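Local coordinates for protein AlyGC (Glaciecola chathamensis, PDB 5GKD) that probably cleaves alginate by beta-elimination, as a calcium-binding lyase of polysaccharide lyase family 6, at residues 392-400 and 406-416. Residues are numbered along the deposited sequence; the frame is centred on the assembly and turned at random.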
ATOM      1  N   ARG A 392     -44.677   5.557  27.935  1.00 26.62           N
ATOM      2  CA  ARG A 392     -43.330   5.413  28.471  1.00 26.39           C
ATOM      3  C   ARG A 392     -43.314   5.651  29.976  1.00 26.92           C
ATOM      4  O   ARG A 392     -43.696   6.724  30.437  1.00 32.28           O
ATOM      5  CB  ARG A 392     -42.388   6.380  27.767  1.00 26.31           C
ATOM      6  CG  ARG A 392     -40.945   5.922  27.807  1.00 26.23           C
ATOM      7  CD  ARG A 392     -40.073   6.796  26.957  1.00 29.92           C
ATOM      8  NE  ARG A 392     -40.364   6.705  25.527  1.00 29.14           N
ATOM      9  CZ  ARG A 392     -39.978   5.696  24.752  1.00 28.23           C
ATOM     10  NH1 ARG A 392     -39.327   4.669  25.283  1.00 25.36           N
ATOM     11  NH2 ARG A 392     -40.251   5.707  23.449  1.00 22.93           N
ATOM     12  N   HIS A 393     -42.863   4.655  30.736  1.00 26.23           N
ATOM     13  CA  HIS A 393     -42.706   4.784  32.173  1.00 24.25           C
ATOM     14  C   HIS A 393     -41.480   5.645  32.507  1.00 29.85           C
ATOM     15  O   HIS A 393     -40.707   6.049  31.633  1.00 30.89           O
ATOM     16  CB  HIS A 393     -42.570   3.409  32.815  1.00 26.83           C
ATOM     17  CG  HIS A 393     -43.858   2.657  32.932  1.00 24.60           C
ATOM     18  ND1 HIS A 393     -44.026   1.615  33.814  1.00 26.54           N
ATOM     19  CD2 HIS A 393     -45.036   2.792  32.279  1.00 27.81           C
ATOM     20  CE1 HIS A 393     -45.255   1.139  33.704  1.00 25.07           C
ATOM     21  NE2 HIS A 393     -45.890   1.838  32.781  1.00 26.49           N
ATOM     22  N   ASP A 394     -41.293   5.902  33.810  1.00 30.92           N
ATOM     23  CA  ASP A 394     -40.151   6.693  34.270  1.00 34.99           C
ATOM     24  C   ASP A 394     -38.824   6.024  33.943  1.00 30.34           C
ATOM     25  O   ASP A 394     -37.816   6.708  33.771  1.00 34.07           O
ATOM     26  CB  ASP A 394     -40.232   6.936  35.783  1.00 34.17           C
ATOM     27  CG  ASP A 394     -41.310   7.946  36.168  1.00 42.60           C
ATOM     28  OD1 ASP A 394     -41.705   8.773  35.315  1.00 42.66           O
ATOM     29  OD2 ASP A 394     -41.760   7.908  37.338  1.00 43.67           O
ATOM     30  N   ASN A 395     -38.797   4.704  33.866  1.00 30.28           N
ATOM     31  CA  ASN A 395     -37.554   4.025  33.567  1.00 24.75           C
ATOM     32  C   ASN A 395     -37.147   4.166  32.107  1.00 26.56           C
ATOM     33  O   ASN A 395     -36.212   3.503  31.666  1.00 27.29           O
ATOM     34  CB  ASN A 395     -37.664   2.551  33.956  1.00 27.28           C
ATOM     35  CG  ASN A 395     -38.662   1.785  33.096  1.00 24.38           C
ATOM     36  OD1 ASN A 395     -39.300   2.343  32.215  1.00 24.01           O
ATOM     37  ND2 ASN A 395     -38.780   0.496  33.345  1.00 21.29           N
ATOM     38  N   GLY A 396     -37.853   5.006  31.352  1.00 28.46           N
ATOM     39  CA  GLY A 396     -37.597   5.218  29.944  1.00 24.23           C
ATOM     40  C   GLY A 396     -38.161   4.182  28.993  1.00 25.81           C
ATOM     41  O   GLY A 396     -37.915   4.286  27.787  1.00 27.04           O
ATOM     42  N   LEU A 397     -38.907   3.192  29.473  1.00 23.05           N
ATOM     43  CA  LEU A 397     -39.378   2.115  28.619  1.00 22.75           C
ATOM     44  C   LEU A 397     -40.885   2.192  28.388  1.00 26.18           C
ATOM     45  O   LEU A 397     -41.646   2.624  29.260  1.00 26.74           O
ATOM     46  CB  LEU A 397     -39.023   0.756  29.213  1.00 20.75           C
ATOM     47  CG  LEU A 397     -37.563   0.498  29.584  1.00 21.50           C
ATOM     48  CD1 LEU A 397     -37.424  -0.905  30.131  1.00 19.48           C
ATOM     49  CD2 LEU A 397     -36.654   0.710  28.389  1.00 18.67           C
ATOM     50  N   LEU A 398     -41.304   1.727  27.208  1.00 24.94           N
ATOM     51  CA  LEU A 398     -42.710   1.698  26.828  1.00 22.88           C
ATOM     52  C   LEU A 398     -43.409   0.461  27.374  1.00 26.07           C
ATOM     53  O   LEU A 398     -42.883  -0.653  27.292  1.00 25.83           O
ATOM     54  CB  LEU A 398     -42.845   1.723  25.304  1.00 25.26           C
ATOM     55  CG  LEU A 398     -42.454   3.019  24.606  1.00 22.92           C
ATOM     56  CD1 LEU A 398     -42.379   2.796  23.103  1.00 21.40           C
ATOM     57  CD2 LEU A 398     -43.460   4.103  24.943  1.00 22.48           C
ATOM     58  N   TYR A 399     -44.612   0.659  27.908  1.00 25.28           N
ATOM     59  CA  TYR A 399     -45.473  -0.402  28.408  1.00 23.29           C
ATOM     60  C   TYR A 399     -46.902  -0.206  27.925  1.00 25.82           C
ATOM     61  O   TYR A 399     -47.353   0.930  27.751  1.00 27.34           O
ATOM     62  CB  TYR A 399     -45.465  -0.443  29.943  1.00 26.13           C
ATOM     63  CG  TYR A 399     -44.134  -0.830  30.525  1.00 24.99           C
ATOM     64  CD1 TYR A 399     -43.157   0.130  30.777  1.00 27.50           C
ATOM     65  CD2 TYR A 399     -43.852  -2.148  30.828  1.00 24.13           C
ATOM     66  CE1 TYR A 399     -41.931  -0.218  31.318  1.00 22.93           C
ATOM     67  CE2 TYR A 399     -42.639  -2.508  31.358  1.00 27.19           C
ATOM     68  CZ  TYR A 399     -41.676  -1.545  31.599  1.00 26.38           C
ATOM     69  OH  TYR A 399     -40.472  -1.934  32.130  1.00 26.25           O
ATOM     70  N   PRO A 400     -47.641  -1.290  27.703  1.00 26.03           N
ATOM     71  CA  PRO A 400     -49.085  -1.166  27.472  1.00 28.31           C
ATOM     72  C   PRO A 400     -49.747  -0.373  28.592  1.00 28.23           C
ATOM     73  O   PRO A 400     -49.410  -0.529  29.766  1.00 27.30           O
ATOM     74  CB  PRO A 400     -49.576  -2.620  27.465  1.00 27.59           C
ATOM     75  CG  PRO A 400     -48.361  -3.456  27.209  1.00 24.12           C
ATOM     76  CD  PRO A 400     -47.216  -2.698  27.829  1.00 24.58           C
ATOM     77  N   GLN A 406     -49.764  -6.066  30.609  1.00 32.24           N
ATOM     78  CA  GLN A 406     -48.399  -6.045  31.111  1.00 30.73           C
ATOM     79  C   GLN A 406     -47.876  -7.420  31.490  1.00 28.92           C
ATOM     80  O   GLN A 406     -46.697  -7.532  31.836  1.00 28.06           O
ATOM     81  CB  GLN A 406     -48.286  -5.106  32.310  1.00 26.74           C
ATOM     82  CG  GLN A 406     -48.299  -3.646  31.913  1.00 24.97           C
ATOM     83  CD  GLN A 406     -48.315  -2.739  33.111  1.00 26.08           C
ATOM     84  OE1 GLN A 406     -48.144  -3.191  34.234  1.00 32.46           O
ATOM     85  NE2 GLN A 406     -48.535  -1.466  32.885  1.00 26.23           N
ATOM     86  N   LYS A 407     -48.705  -8.458  31.433  1.00 27.38           N
ATOM     87  CA  LYS A 407     -48.211  -9.824  31.558  1.00 25.68           C
ATOM     88  C   LYS A 407     -47.553 -10.307  30.277  1.00 26.26           C
ATOM     89  O   LYS A 407     -47.067 -11.442  30.222  1.00 26.74           O
ATOM     90  CB  LYS A 407     -49.352 -10.768  31.947  1.00 31.78           C
ATOM     91  CG  LYS A 407     -50.342 -11.072  30.834  1.00 36.80           C
ATOM     92  CD  LYS A 407     -51.512 -11.917  31.365  1.00 45.18           C
ATOM     93  CE  LYS A 407     -52.031 -12.904  30.329  1.00 44.74           C
ATOM     94  NZ  LYS A 407     -53.091 -13.793  30.899  1.00 52.62           N
ATOM     95  N   TYR A 408     -47.552  -9.474  29.246  1.00 26.46           N
ATOM     96  CA  TYR A 408     -46.841  -9.740  28.015  1.00 24.85           C
ATOM     97  C   TYR A 408     -45.649  -8.809  27.935  1.00 26.05           C
ATOM     98  O   TYR A 408     -45.741  -7.622  28.274  1.00 26.93           O
ATOM     99  CB  TYR A 408     -47.733  -9.540  26.792  1.00 23.33           C
ATOM    100  CG  TYR A 408     -49.003 -10.370  26.807  1.00 27.37           C
ATOM    101  CD1 TYR A 408     -50.165  -9.885  27.389  1.00 27.60           C
ATOM    102  CD2 TYR A 408     -49.039 -11.630  26.228  1.00 26.26           C
ATOM    103  CE1 TYR A 408     -51.337 -10.634  27.392  1.00 28.87           C
ATOM    104  CE2 TYR A 408     -50.194 -12.386  26.227  1.00 27.61           C
ATOM    105  CZ  TYR A 408     -51.343 -11.882  26.813  1.00 30.18           C
ATOM    106  OH  TYR A 408     -52.490 -12.638  26.824  1.00 36.95           O
ATOM    107  N   GLY A 409     -44.548  -9.346  27.453  1.00 23.31           N
ATOM    108  CA  GLY A 409     -43.369  -8.539  27.298  1.00 21.47           C
ATOM    109  C   GLY A 409     -42.649  -8.349  28.622  1.00 23.23           C
ATOM    110  O   GLY A 409     -42.750  -9.152  29.546  1.00 20.97           O
ATOM    111  N   VAL A 410     -41.968  -7.230  28.704  1.00 21.15           N
ATOM    112  CA  VAL A 410     -40.929  -6.953  29.682  1.00 22.49           C
ATOM    113  C   VAL A 410     -41.547  -6.529  31.018  1.00 25.24           C
ATOM    114  O   VAL A 410     -42.595  -5.881  31.072  1.00 23.74           O
ATOM    115  CB  VAL A 410     -40.014  -5.873  29.056  1.00 25.57           C
ATOM    116  CG1 VAL A 410     -40.017  -4.583  29.817  1.00 24.64           C
ATOM    117  CG2 VAL A 410     -38.631  -6.403  28.709  1.00 20.23           C
ATOM    118  N   SER A 411     -40.892  -6.911  32.111  1.00 25.01           N
ATOM    119  CA  SER A 411     -41.273  -6.479  33.450  1.00 23.35           C
ATOM    120  C   SER A 411     -41.199  -4.962  33.609  1.00 28.10           C
ATOM    121  O   SER A 411     -40.353  -4.280  33.017  1.00 24.87           O
ATOM    122  CB  SER A 411     -40.362  -7.140  34.483  1.00 27.59           C
ATOM    123  OG  SER A 411     -40.593  -6.598  35.762  1.00 35.00           O
ATOM    124  N   THR A 412     -42.093  -4.433  34.451  1.00 28.25           N
ATOM    125  CA  THR A 412     -42.079  -3.012  34.788  1.00 27.40           C
ATOM    126  C   THR A 412     -40.941  -2.623  35.728  1.00 26.96           C
ATOM    127  O   THR A 412     -40.681  -1.424  35.883  1.00 27.35           O
ATOM    128  CB  THR A 412     -43.398  -2.591  35.453  1.00 28.78           C
ATOM    129  OG1 THR A 412     -43.630  -3.409  36.610  1.00 29.41           O
ATOM    130  CG2 THR A 412     -44.572  -2.699  34.494  1.00 25.31           C
ATOM    131  N   GLN A 413     -40.278  -3.580  36.383  1.00 27.34           N
ATOM    132  CA  GLN A 413     -39.209  -3.201  37.310  1.00 33.00           C
ATOM    133  C   GLN A 413     -37.837  -3.029  36.658  1.00 27.60           C
ATOM    134  O   GLN A 413     -36.881  -2.708  37.365  1.00 33.77           O
ATOM    135  CB  GLN A 413     -39.086  -4.245  38.433  1.00 31.04           C
ATOM    136  CG  GLN A 413     -40.228  -4.199  39.417  1.00 36.84           C
ATOM    137  CD  GLN A 413     -41.240  -5.285  39.180  1.00 44.81           C
ATOM    138  OE1 GLN A 413     -42.141  -5.138  38.391  1.00 51.62           O
ATOM    139  NE2 GLN A 413     -41.111  -6.378  39.881  1.00 54.91           N
ATOM    140  N   LEU A 414     -37.714  -3.185  35.349  1.00 28.89           N
ATOM    141  CA  LEU A 414     -36.442  -2.898  34.702  1.00 26.02           C
ATOM    142  C   LEU A 414     -36.019  -1.464  35.001  1.00 28.39           C
ATOM    143  O   LEU A 414     -36.851  -0.558  35.071  1.00 31.35           O
ATOM    144  CB  LEU A 414     -36.538  -3.109  33.198  1.00 21.99           C
ATOM    145  CG  LEU A 414     -36.521  -4.526  32.629  1.00 21.96           C
ATOM    146  CD1 LEU A 414     -36.659  -4.450  31.141  1.00 22.04           C
ATOM    147  CD2 LEU A 414     -35.250  -5.255  33.018  1.00 22.94           C
ATOM    148  N   GLU A 415     -34.718  -1.270  35.211  1.00 28.54           N
ATOM    149  CA  GLU A 415     -34.135   0.057  35.400  1.00 30.69           C
ATOM    150  C   GLU A 415     -32.877   0.152  34.550  1.00 26.72           C
ATOM    151  O   GLU A 415     -31.782  -0.210  34.995  1.00 30.84           O
ATOM    152  CB  GLU A 415     -33.831   0.326  36.874  1.00 32.89           C
ATOM    153  CG  GLU A 415     -35.066   0.259  37.755  1.00 39.24           C
ATOM    154  CD  GLU A 415     -34.844   0.844  39.135  1.00 57.91           C
ATOM    155  OE1 GLU A 415     -35.734   1.586  39.614  1.00 67.25           O
ATOM    156  OE2 GLU A 415     -33.787   0.563  39.740  1.00 62.49           O
ATOM    157  N   PRO A 416     -33.006   0.607  33.307  1.00 25.80           N
ATOM    158  CA  PRO A 416     -31.850   0.669  32.405  1.00 27.11           C
ATOM    159  C   PRO A 416     -30.757   1.551  32.978  1.00 26.68           C
ATOM    160  O   PRO A 416     -31.013   2.671  33.417  1.00 27.16           O
ATOM    161  CB  PRO A 416     -32.430   1.287  31.123  1.00 24.17           C
ATOM    162  CG  PRO A 416     -33.896   1.069  31.217  1.00 25.95           C
ATOM    163  CD  PRO A 416     -34.244   1.072  32.663  1.00 25.68           C
TER
HETATM  164  O   HOH W   1     -42.041   0.737  35.363  1.00 29.66           O
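A beta-hairpin, strands 390-392 and 398-400 joined through the type I turn His393-Gly396, packs against the irregular segment 406-416 on the flank of the N-terminal parallel beta-helix, where Leu397 and Leu414 also touch strands 246-253 and 271-278. Tyr399 and Asn395 carry the stronger hydrogen bonds between the segments. The Tyr399 hydroxyl donates to Ser411 O, which lies at the ring edge, with OH to O 2.5 Å. Asn395 ND2 donates to Tyr399 OH at 3.2 Å, and that oxygen lies within 1° of the Asn395 amide plane. The other N-H of Asn395 ND2 reaches Leu414 O at 2.8 Å, nearly straight at 163°, though ND2 sits above the carbonyl plane. Asn395 CG sits between its backbone N and carbonyl carbon (chi1 67°), which directs OD1 to accept from Leu397 N, closing an Asx turn. Thr412 CG2 makes an off-centre CH-pi contact, 4.1 Å from the Tyr399 ring centroid. A phenylalanine in place of Tyr399 would probably leave Ser411 O without this donor and Asn395 ND2 without one acceptor. Apolar packing continues as Leu397 CD1 meets Leu414 CD1 at 3.8 Å, the side chains crossing at about a right angle. One water bridges His393 ND1 (2.7 Å) and Thr412 O, to which it donates at 2.6 Å.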